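PDB 3OO8: ABC transporter binding protein AcbH from Actinoplanes, which serves as the extracellular solute receptor of an ABC transporter and binds beta-D-galactopyranose as its exclusive sugar. Local coordinates for residues Ile196-Tyr204 against Phe284-Tyr295; Val222-Arg230 against Phe390-Ile399. The protein carries 2 engineered substitutions. All coordinates share one frame; numbering follows the deposited sequence.

Contact 1: Ile196-Tyr204 against Phe284-Tyr295; sequences ILNLRINGY and FPAINPQYGTDY
R200, in the last turn of helix 191-201, reaches into the loop F284-Y295 of this class 2 solute-binding fold, and the loop wraps its guanidinium with backbone carbonyls. NE and NH2 both grip F284 O side-on, at 2.9 Å from NE and 2.7 Å from NH2. NH1 takes Y295 O at 2.9 Å in a nearly straight bond (165°). All three bonds lie close to the guanidinium plane. I196 CD1 covers one face of the group and T293 CA the other. The bend at chi2 (-80°) turns the chain of R200 into the loop. Water 2 joins NH2 to Y295 O, and water 1 sits on NH1, so the buried charge is held at several points. With an alanine here, F284 O would probably lose both its arginine donors and Y295 O its bond from NH1, and the loop would be freer to shift. Y295 lays its ring face over Y204 CB, 3.4 Å from the centroid. D294 CB covers its other face. F284 packs against I196, whose CG2 stands over the ring. F165 and F261 also meet this ring. Near the C-terminal end of helix 191-201, N288 ND2 gives a hydrogen bond to I201 O at 3.0 Å. G203, with positive phi, has no side chain to collide with Y291, and its CA sits 3.5 Å above the centroid of the Y291 ring.

Contact 2: Val222-Arg230 against Phe390-Ile399; sequences VTKVFDQWR and FIDQPTPETI
F390 packs against F226 and W229 in an aromatic cluster, where helix 220-232 meets the short turn between helices 377-392 and 396-413. P394 is the centre of an inverse gamma turn there. No clear hydrogen bond crosses the contact as a whole. The cluster is its tight part. F226 turns its edge to the face of F390 in an edge-to-face pair, with centroids 5.0 Å apart and planes at 56°. P394 CB lies over the opposite face, so F390 sits between F226 and P394. F390 CE2 comes down on the indole of W229, 3.5 Å from CG. W229 has CG anti to its backbone N (chi1 -159°), which brings the indole beside F390. NE1 of W229 is hydrogen-bonded to Q236 OE1. Next to the cluster, I399 fits as a knob into a hole formed by T223, F226, D227 and R230. Its CD1 is 3.6 Å from F226 CB.

The other side is looser and more exposed. P396 sits over a face of the R230 guanidinium, with its CD 3.8 Å from NE. NH1 of R230 also points to D227 OD1 of the same helix. R230 NH1 and D227 OD1 form a salt bridge at 3.3 Å, and the hydrogen bond within it is weak.

Overall arrangement
After the strands and helices of the first half, from strand 30-34 on, the chain reaches helix 191-201, which carries the first segment of contact 1. Helix 204-212 follows, then helix 220-232 with the first segment of contact 2. Contact 1 closes its loop when the chain returns at 284-295, between strands 279-282 and 295-297. Contact 2 closes much later, at the turn between helices 377-392 and 396-413. The segments alternate, so the two loops cross rather than nest. The contacts touch where V225 meets N198 and N202, and Q228 meets I287. Helix 220-232 thus packs on contact 1 and joins it to the C-terminal helices.

Contact 1: Ile196-Tyr204 against Phe284-Tyr295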
loop_
_atom_site.group_PDB
_atom_site.type_symbol
_atom_site.label_atom_id
_atom_site.label_comp_id
_atom_site.label_asym_id
_atom_site.label_seq_id
_atom_site.Cartn_x
_atom_site.Cartn_y
_atom_site.Cartn_z
ATOM N N ILE A 196 -7.330 7.857 1.832
ATOM C CA ILE A 196 -7.714 7.690 3.235
ATOM C C ILE A 196 -9.014 8.443 3.564
ATOM O O ILE A 196 -9.842 7.936 4.342
ATOM C CB ILE A 196 -6.547 8.024 4.212
ATOM C CG1 ILE A 196 -6.756 7.405 5.599
ATOM C CG2 ILE A 196 -6.264 9.546 4.332
ATOM C CD1 ILE A 196 -7.064 5.896 5.626
ATOM N N LEU A 197 -9.180 9.653 3.019
ATOM C CA LEU A 197 -10.445 10.392 3.185
ATOM C C LEU A 197 -11.603 9.560 2.626
ATOM O O LEU A 197 -12.646 9.453 3.275
ATOM C CB LEU A 197 -10.390 11.739 2.492
ATOM C CG LEU A 197 -9.429 12.705 3.171
ATOM C CD1 LEU A 197 -9.426 13.959 2.341
ATOM C CD2 LEU A 197 -9.907 13.067 4.588
ATOM N N ASN A 198 -11.420 8.997 1.433
ATOM C CA ASN A 198 -12.466 8.154 0.838
ATOM C C ASN A 198 -12.789 6.920 1.685
ATOM O O ASN A 198 -13.980 6.611 1.925
ATOM C CB ASN A 198 -12.082 7.787 -0.611
ATOM C CG ASN A 198 -13.279 7.408 -1.467
ATOM O OD1 ASN A 198 -14.391 7.908 -1.268
ATOM N ND2 ASN A 198 -13.030 6.588 -2.502
ATOM N N LEU A 199 -11.757 6.239 2.190
ATOM C CA LEU A 199 -11.955 5.054 3.067
ATOM C C LEU A 199 -12.650 5.414 4.377
ATOM O O LEU A 199 -13.367 4.597 4.927
ATOM C CB LEU A 199 -10.603 4.430 3.425
ATOM C CG LEU A 199 -9.855 3.774 2.263
ATOM C CD1 LEU A 199 -8.439 3.375 2.630
ATOM C CD2 LEU A 199 -10.635 2.546 1.770
ATOM N N ARG A 200 -12.372 6.610 4.901
ATOM C CA ARG A 200 -12.960 7.039 6.179
ATOM C C ARG A 200 -14.373 7.603 6.037
ATOM O O ARG A 200 -15.146 7.477 6.980
ATOM C CB ARG A 200 -12.082 8.136 6.792
ATOM C CG ARG A 200 -10.768 7.560 7.292
ATOM C CD ARG A 200 -10.909 6.878 8.668
ATOM N NE ARG A 200 -9.597 6.520 9.224
ATOM C CZ ARG A 200 -8.920 5.420 8.912
ATOM N NH1 ARG A 200 -9.427 4.509 8.077
ATOM N NH2 ARG A 200 -7.736 5.218 9.454
ATOM N N ILE A 201 -14.685 8.237 4.901
ATOM C CA ILE A 201 -16.020 8.853 4.668
ATOM C C ILE A 201 -16.989 7.858 4.024
ATOM O O ILE A 201 -18.119 7.676 4.512
ATOM C CB ILE A 201 -15.890 10.088 3.768
ATOM C CG1 ILE A 201 -15.080 11.124 4.535
ATOM C CG2 ILE A 201 -17.266 10.718 3.446
ATOM C CD1 ILE A 201 -14.583 12.281 3.665
ATOM N N ASN A 202 -16.519 7.228 2.937
ATOM C CA ASN A 202 -17.343 6.351 2.096
ATOM C C ASN A 202 -17.139 4.850 2.273
ATOM O O ASN A 202 -18.018 4.049 1.914
ATOM C CB ASN A 202 -17.193 6.741 0.621
ATOM C CG ASN A 202 -17.593 8.188 0.361
ATOM O OD1 ASN A 202 -16.804 8.984 -0.183
ATOM N ND2 ASN A 202 -18.780 8.557 0.817
ATOM N N GLY A 203 -15.977 4.453 2.796
ATOM C CA GLY A 203 -15.720 3.065 3.086
ATOM C C GLY A 203 -14.985 2.344 1.968
ATOM O O GLY A 203 -14.785 2.884 0.877
ATOM N N TYR A 204 -14.583 1.104 2.260
ATOM C CA TYR A 204 -13.713 0.324 1.367
ATOM C C TYR A 204 -14.433 -0.106 0.091
ATOM O O TYR A 204 -13.903 0.022 -1.020
ATOM C CB TYR A 204 -13.215 -0.931 2.093
ATOM C CG TYR A 204 -12.322 -1.817 1.253
ATOM C CD1 TYR A 204 -10.962 -1.582 1.156
ATOM C CD2 TYR A 204 -12.838 -2.931 0.612
ATOM C CE1 TYR A 204 -10.143 -2.403 0.388
ATOM C CE2 TYR A 204 -12.016 -3.753 -0.157
ATOM C CZ TYR A 204 -10.681 -3.490 -0.248
ATOM O OH TYR A 204 -9.889 -4.316 -1.016
ATOM N N PHE A 284 -4.791 7.203 10.627
ATOM C CA PHE A 284 -5.593 8.387 10.343
ATOM C C PHE A 284 -6.893 8.332 11.145
ATOM O O PHE A 284 -7.542 7.265 11.204
ATOM C CB PHE A 284 -5.889 8.466 8.852
ATOM C CG PHE A 284 -6.310 9.847 8.388
ATOM C CD1 PHE A 284 -5.347 10.726 7.892
ATOM C CD2 PHE A 284 -7.642 10.250 8.421
ATOM C CE1 PHE A 284 -5.687 12.001 7.430
ATOM C CE2 PHE A 284 -8.008 11.519 7.955
ATOM C CZ PHE A 284 -7.030 12.401 7.482
ATOM N N PRO A 285 -7.300 9.449 11.777
ATOM C CA PRO A 285 -8.489 9.411 12.662
ATOM C C PRO A 285 -9.806 9.047 11.977
ATOM O O PRO A 285 -9.931 9.144 10.759
ATOM C CB PRO A 285 -8.551 10.836 13.226
ATOM C CG PRO A 285 -7.085 11.233 13.247
ATOM C CD PRO A 285 -6.611 10.759 11.888
ATOM N N ALA A 286 -10.778 8.629 12.784
ATOM C CA ALA A 286 -12.097 8.226 12.280
ATOM C C ALA A 286 -12.876 9.479 11.894
ATOM O O ALA A 286 -12.805 10.522 12.594
ATOM C CB ALA A 286 -12.833 7.485 13.351
ATOM N N ILE A 287 -13.588 9.403 10.767
ATOM C CA ILE A 287 -14.483 10.468 10.357
ATOM C C ILE A 287 -15.927 9.989 10.451
ATOM O O ILE A 287 -16.739 10.573 11.150
ATOM C CB ILE A 287 -14.183 10.951 8.923
ATOM C CG1 ILE A 287 -12.768 11.539 8.855
ATOM C CG2 ILE A 287 -15.258 11.970 8.478
ATOM C CD1 ILE A 287 -12.306 11.945 7.440
ATOM N N ASN A 288 -16.242 8.912 9.732
ATOM C CA ASN A 288 -17.611 8.372 9.704
ATOM C C ASN A 288 -17.552 7.098 10.520
ATOM O O ASN A 288 -16.921 6.116 10.147
ATOM C CB ASN A 288 -18.071 8.151 8.250
ATOM C CG ASN A 288 -19.374 7.386 8.143
ATOM O OD1 ASN A 288 -19.940 6.964 9.147
ATOM N ND2 ASN A 288 -19.862 7.223 6.919
ATOM N N PRO A 289 -18.149 7.130 11.713
ATOM C CA PRO A 289 -18.016 5.987 12.578
ATOM C C PRO A 289 -18.487 4.659 11.959
ATOM O O PRO A 289 -18.123 3.604 12.443
ATOM C CB PRO A 289 -18.805 6.401 13.829
ATOM C CG PRO A 289 -18.771 7.915 13.807
ATOM C CD PRO A 289 -18.868 8.256 12.344
ATOM N N GLN A 290 -19.258 4.701 10.881
ATOM C CA GLN A 290 -19.635 3.443 10.234
ATOM C C GLN A 290 -18.388 2.682 9.782
ATOM O O GLN A 290 -18.365 1.445 9.797
ATOM C CB GLN A 290 -20.528 3.719 9.019
ATOM C CG GLN A 290 -21.024 2.482 8.296
ATOM C CD GLN A 290 -21.996 2.831 7.180
ATOM O OE1 GLN A 290 -22.373 3.993 7.008
ATOM N NE2 GLN A 290 -22.351 1.842 6.374
ATOM N N TYR A 291 -17.356 3.420 9.394
ATOM C CA TYR A 291 -16.121 2.814 8.877
ATOM C C TYR A 291 -14.934 2.912 9.828
ATOM O O TYR A 291 -13.837 2.462 9.495
ATOM C CB TYR A 291 -15.769 3.432 7.524
ATOM C CG TYR A 291 -16.936 3.297 6.554
ATOM C CD1 TYR A 291 -17.431 2.043 6.207
ATOM C CD2 TYR A 291 -17.547 4.432 6.035
ATOM C CE1 TYR A 291 -18.513 1.937 5.375
ATOM C CE2 TYR A 291 -18.625 4.333 5.187
ATOM C CZ TYR A 291 -19.103 3.071 4.878
ATOM O OH TYR A 291 -20.190 2.981 4.028
ATOM N N GLY A 292 -15.155 3.512 10.996
ATOM C CA GLY A 292 -14.122 3.656 12.030
ATOM C C GLY A 292 -12.738 3.948 11.455
ATOM O O GLY A 292 -12.562 4.853 10.630
ATOM N N THR A 293 -11.767 3.142 11.880
ATOM C CA THR A 293 -10.442 3.157 11.276
ATOM C C THR A 293 -10.220 1.791 10.653
ATOM O O THR A 293 -9.117 1.242 10.691
ATOM C CB THR A 293 -9.325 3.477 12.310
ATOM O OG1 THR A 293 -9.302 2.513 13.363
ATOM C CG2 THR A 293 -9.521 4.873 12.902
ATOM N N ASP A 294 -11.278 1.245 10.050
ATOM C CA ASP A 294 -11.215 -0.154 9.623
ATOM C C ASP A 294 -10.340 -0.454 8.424
ATOM O O ASP A 294 -10.033 -1.617 8.150
ATOM C CB ASP A 294 -12.603 -0.644 9.256
ATOM C CG ASP A 294 -13.468 -0.895 10.457
ATOM O OD1 ASP A 294 -12.920 -1.155 11.555
ATOM O OD2 ASP A 294 -14.704 -0.891 10.268
ATOM N N TYR A 295 -9.958 0.589 7.697
ATOM C CA TYR A 295 -9.308 0.414 6.399
ATOM C C TYR A 295 -8.035 1.227 6.313
ATOM O O TYR A 295 -7.910 2.281 6.956
ATOM C CB TYR A 295 -10.278 0.823 5.282
ATOM C CG TYR A 295 -11.587 0.102 5.370
ATOM C CD1 TYR A 295 -11.621 -1.288 5.321
ATOM C CD2 TYR A 295 -12.795 0.811 5.485
ATOM C CE1 TYR A 295 -12.821 -1.970 5.426
ATOM C CE2 TYR A 295 -13.993 0.149 5.582
ATOM C CZ TYR A 295 -14.003 -1.228 5.539
ATOM O OH TYR A 295 -15.198 -1.902 5.628
HETATM O O HOH W 1 -12.164 3.709 7.362
HETATM O O HOH W 2 -5.845 3.264 8.525
HETATM O O HOH W 3 -14.032 6.836 9.506
#

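Contact 2: Val222-Arg230 against Phe390-Ile399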
loop_
_atom_site.group_PDB
_atom_site.type_symbol
_atom_site.label_atom_id
_atom_site.label_comp_id
_atom_site.label_asym_id
_atom_site.label_seq_id
_atom_site.Cartn_x
_atom_site.Cartn_y
_atom_site.Cartn_z
ATOM N N VAL A 222 -17.574 11.548 -3.877
ATOM C CA VAL A 222 -16.304 12.152 -4.253
ATOM C C VAL A 222 -16.287 13.624 -3.885
ATOM O O VAL A 222 -15.267 14.161 -3.441
ATOM C CB VAL A 222 -15.975 11.918 -5.742
ATOM C CG1 VAL A 222 -14.721 12.649 -6.126
ATOM C CG2 VAL A 222 -15.761 10.442 -5.973
ATOM N N THR A 223 -17.419 14.292 -4.079
ATOM C CA THR A 223 -17.529 15.683 -3.660
ATOM C C THR A 223 -17.284 15.775 -2.165
ATOM O O THR A 223 -16.583 16.680 -1.712
ATOM C CB THR A 223 -18.935 16.263 -3.951
ATOM O OG1 THR A 223 -19.325 15.914 -5.292
ATOM C CG2 THR A 223 -18.886 17.797 -3.817
ATOM N N LYS A 224 -17.813 14.826 -1.419
ATOM C CA LYS A 224 -17.662 14.828 0.038
ATOM C C LYS A 224 -16.223 14.639 0.466
ATOM O O LYS A 224 -15.793 15.233 1.470
ATOM C CB LYS A 224 -18.541 13.777 0.678
ATOM C CG LYS A 224 -20.027 14.099 0.695
ATOM C CD LYS A 224 -20.739 12.969 1.389
ATOM C CE LYS A 224 -20.012 11.674 1.058
ATOM N NZ LYS A 224 -20.828 10.467 1.205
ATOM N N VAL A 225 -15.488 13.798 -0.263
ATOM C CA VAL A 225 -14.039 13.678 -0.027
ATOM C C VAL A 225 -13.312 15.005 -0.166
ATOM O O VAL A 225 -12.553 15.413 0.716
ATOM C CB VAL A 225 -13.377 12.605 -0.922
ATOM C CG1 VAL A 225 -11.831 12.698 -0.836
ATOM C CG2 VAL A 225 -13.867 11.225 -0.543
ATOM N N PHE A 226 -13.568 15.697 -1.266
ATOM C CA PHE A 226 -12.875 16.953 -1.516
ATOM C C PHE A 226 -13.323 18.069 -0.571
ATOM O O PHE A 226 -12.516 18.947 -0.185
ATOM C CB PHE A 226 -12.952 17.327 -3.008
ATOM C CG PHE A 226 -11.985 16.542 -3.899
ATOM C CD1 PHE A 226 -10.614 16.779 -3.860
ATOM C CD2 PHE A 226 -12.469 15.588 -4.795
ATOM C CE1 PHE A 226 -9.736 16.062 -4.676
ATOM C CE2 PHE A 226 -11.598 14.886 -5.631
ATOM C CZ PHE A 226 -10.246 15.109 -5.569
ATOM N N ASP A 227 -14.598 18.047 -0.202
ATOM C CA ASP A 227 -15.139 18.986 0.792
ATOM C C ASP A 227 -14.431 18.793 2.125
ATOM O O ASP A 227 -14.039 19.772 2.761
ATOM C CB ASP A 227 -16.662 18.882 0.921
ATOM C CG ASP A 227 -17.387 19.502 -0.270
ATOM O OD1 ASP A 227 -16.801 20.331 -0.983
ATOM O OD2 ASP A 227 -18.571 19.166 -0.484
ATOM N N GLN A 228 -14.185 17.541 2.512
ATOM C CA GLN A 228 -13.446 17.296 3.757
ATOM C C GLN A 228 -12.011 17.785 3.612
ATOM O O GLN A 228 -11.411 18.335 4.544
ATOM C CB GLN A 228 -13.445 15.795 4.109
ATOM C CG GLN A 228 -13.192 15.520 5.601
ATOM C CD GLN A 228 -14.461 15.365 6.456
ATOM O OE1 GLN A 228 -15.588 15.256 5.948
ATOM N NE2 GLN A 228 -14.267 15.288 7.773
ATOM N N TRP A 229 -11.451 17.609 2.425
ATOM C CA TRP A 229 -10.064 18.000 2.194
ATOM C C TRP A 229 -9.929 19.527 2.251
ATOM O O TRP A 229 -8.869 20.046 2.635
ATOM C CB TRP A 229 -9.585 17.471 0.837
ATOM C CG TRP A 229 -8.095 17.358 0.672
ATOM C CD1 TRP A 229 -7.104 18.113 1.302
ATOM C CD2 TRP A 229 -7.415 16.520 -0.257
ATOM N NE1 TRP A 229 -5.866 17.737 0.838
ATOM C CE2 TRP A 229 -6.023 16.757 -0.116
ATOM C CE3 TRP A 229 -7.854 15.551 -1.179
ATOM C CZ2 TRP A 229 -5.065 16.078 -0.877
ATOM C CZ3 TRP A 229 -6.894 14.869 -1.949
ATOM C CH2 TRP A 229 -5.515 15.116 -1.774
ATOM N N ARG A 230 -10.998 20.241 1.866
ATOM C CA ARG A 230 -10.956 21.715 1.966
ATOM C C ARG A 230 -10.665 22.106 3.399
ATOM O O ARG A 230 -9.913 23.060 3.645
ATOM C CB ARG A 230 -12.250 22.372 1.446
ATOM C CG ARG A 230 -12.300 22.363 -0.074
ATOM C CD ARG A 230 -13.623 22.837 -0.663
ATOM N NE ARG A 230 -14.100 24.103 -0.119
ATOM C CZ ARG A 230 -15.306 24.272 0.423
ATOM N NH1 ARG A 230 -16.172 23.260 0.481
ATOM N NH2 ARG A 230 -15.658 25.461 0.881
ATOM N N PHE A 390 -6.427 20.790 -7.484
ATOM C CA PHE A 390 -7.210 21.024 -6.276
ATOM C C PHE A 390 -6.367 21.684 -5.168
ATOM O O PHE A 390 -6.776 22.660 -4.540
ATOM C CB PHE A 390 -7.822 19.715 -5.741
ATOM C CG PHE A 390 -8.458 19.873 -4.391
ATOM C CD1 PHE A 390 -9.722 20.448 -4.251
ATOM C CD2 PHE A 390 -7.780 19.486 -3.235
ATOM C CE1 PHE A 390 -10.309 20.605 -2.980
ATOM C CE2 PHE A 390 -8.355 19.662 -1.975
ATOM C CZ PHE A 390 -9.611 20.211 -1.838
ATOM N N ILE A 391 -5.188 21.125 -4.910
ATOM C CA ILE A 391 -4.278 21.655 -3.911
ATOM C C ILE A 391 -3.973 23.118 -4.198
ATOM O O ILE A 391 -3.955 23.907 -3.264
ATOM C CB ILE A 391 -2.993 20.822 -3.832
ATOM C CG1 ILE A 391 -3.307 19.452 -3.208
ATOM C CG2 ILE A 391 -1.887 21.564 -3.038
ATOM C CD1 ILE A 391 -2.242 18.401 -3.428
ATOM N N ASP A 392 -3.738 23.470 -5.471
ATOM C CA ASP A 392 -3.469 24.874 -5.855
ATOM C C ASP A 392 -4.620 25.842 -5.559
ATOM O O ASP A 392 -4.396 27.028 -5.274
ATOM C CB ASP A 392 -3.175 24.946 -7.354
ATOM C CG ASP A 392 -1.759 24.531 -7.704
ATOM O OD1 ASP A 392 -0.880 24.608 -6.823
ATOM O OD2 ASP A 392 -1.527 24.152 -8.880
ATOM N N GLN A 393 -5.852 25.351 -5.656
ATOM C CA GLN A 393 -7.049 26.168 -5.457
ATOM C C GLN A 393 -8.179 25.300 -4.928
ATOM O O GLN A 393 -9.013 24.816 -5.712
ATOM C CB GLN A 393 -7.503 26.803 -6.774
ATOM C CG GLN A 393 -6.424 27.648 -7.454
ATOM C CD GLN A 393 -6.977 28.622 -8.497
ATOM O OE1 GLN A 393 -8.182 28.672 -8.753
ATOM N NE2 GLN A 393 -6.092 29.427 -9.074
ATOM N N PRO A 394 -8.216 25.093 -3.606
ATOM C CA PRO A 394 -9.210 24.179 -2.998
ATOM C C PRO A 394 -10.609 24.756 -2.778
ATOM O O PRO A 394 -11.082 24.897 -1.640
ATOM C CB PRO A 394 -8.540 23.768 -1.678
ATOM C CG PRO A 394 -7.711 25.020 -1.319
ATOM C CD PRO A 394 -7.158 25.476 -2.649
ATOM N N THR A 395 -11.298 25.007 -3.891
ATOM C CA THR A 395 -12.613 25.623 -3.861
ATOM C C THR A 395 -13.686 24.742 -4.480
ATOM O O THR A 395 -13.362 23.788 -5.200
ATOM C CB THR A 395 -12.577 26.913 -4.670
ATOM O OG1 THR A 395 -12.200 26.603 -6.019
ATOM C CG2 THR A 395 -11.565 27.882 -4.062
ATOM N N PRO A 396 -14.965 25.074 -4.225
ATOM C CA PRO A 396 -16.045 24.327 -4.858
ATOM C C PRO A 396 -15.944 24.266 -6.388
ATOM O O PRO A 396 -16.244 23.214 -6.979
ATOM C CB PRO A 396 -17.283 25.082 -4.409
ATOM C CG PRO A 396 -16.888 25.554 -2.977
ATOM C CD PRO A 396 -15.463 25.985 -3.170
ATOM N N GLU A 397 -15.516 25.356 -7.020
ATOM C CA GLU A 397 -15.456 25.372 -8.485
ATOM C C GLU A 397 -14.363 24.438 -8.966
ATOM O O GLU A 397 -14.521 23.760 -9.984
ATOM C CB GLU A 397 -15.250 26.784 -9.060
ATOM C CG GLU A 397 -15.265 26.837 -10.600
ATOM C CD GLU A 397 -16.583 26.310 -11.188
ATOM O OE1 GLU A 397 -17.641 26.522 -10.552
ATOM O OE2 GLU A 397 -16.560 25.665 -12.267
ATOM N N THR A 398 -13.257 24.397 -8.228
ATOM C CA THR A 398 -12.145 23.549 -8.639
ATOM C C THR A 398 -12.576 22.097 -8.454
ATOM O O THR A 398 -12.250 21.253 -9.291
ATOM C CB THR A 398 -10.879 23.822 -7.845
ATOM O OG1 THR A 398 -10.456 25.181 -8.060
ATOM C CG2 THR A 398 -9.768 22.871 -8.271
ATOM N N ILE A 399 -13.323 21.821 -7.382
ATOM C CA ILE A 399 -13.846 20.469 -7.171
ATOM C C ILE A 399 -14.740 20.047 -8.320
ATOM O O ILE A 399 -14.653 18.927 -8.788
ATOM C CB ILE A 399 -14.576 20.314 -5.831
ATOM C CG1 ILE A 399 -13.610 20.579 -4.657
ATOM C CG2 ILE A 399 -15.283 18.930 -5.767
ATOM C CD1 ILE A 399 -14.290 20.644 -3.250
#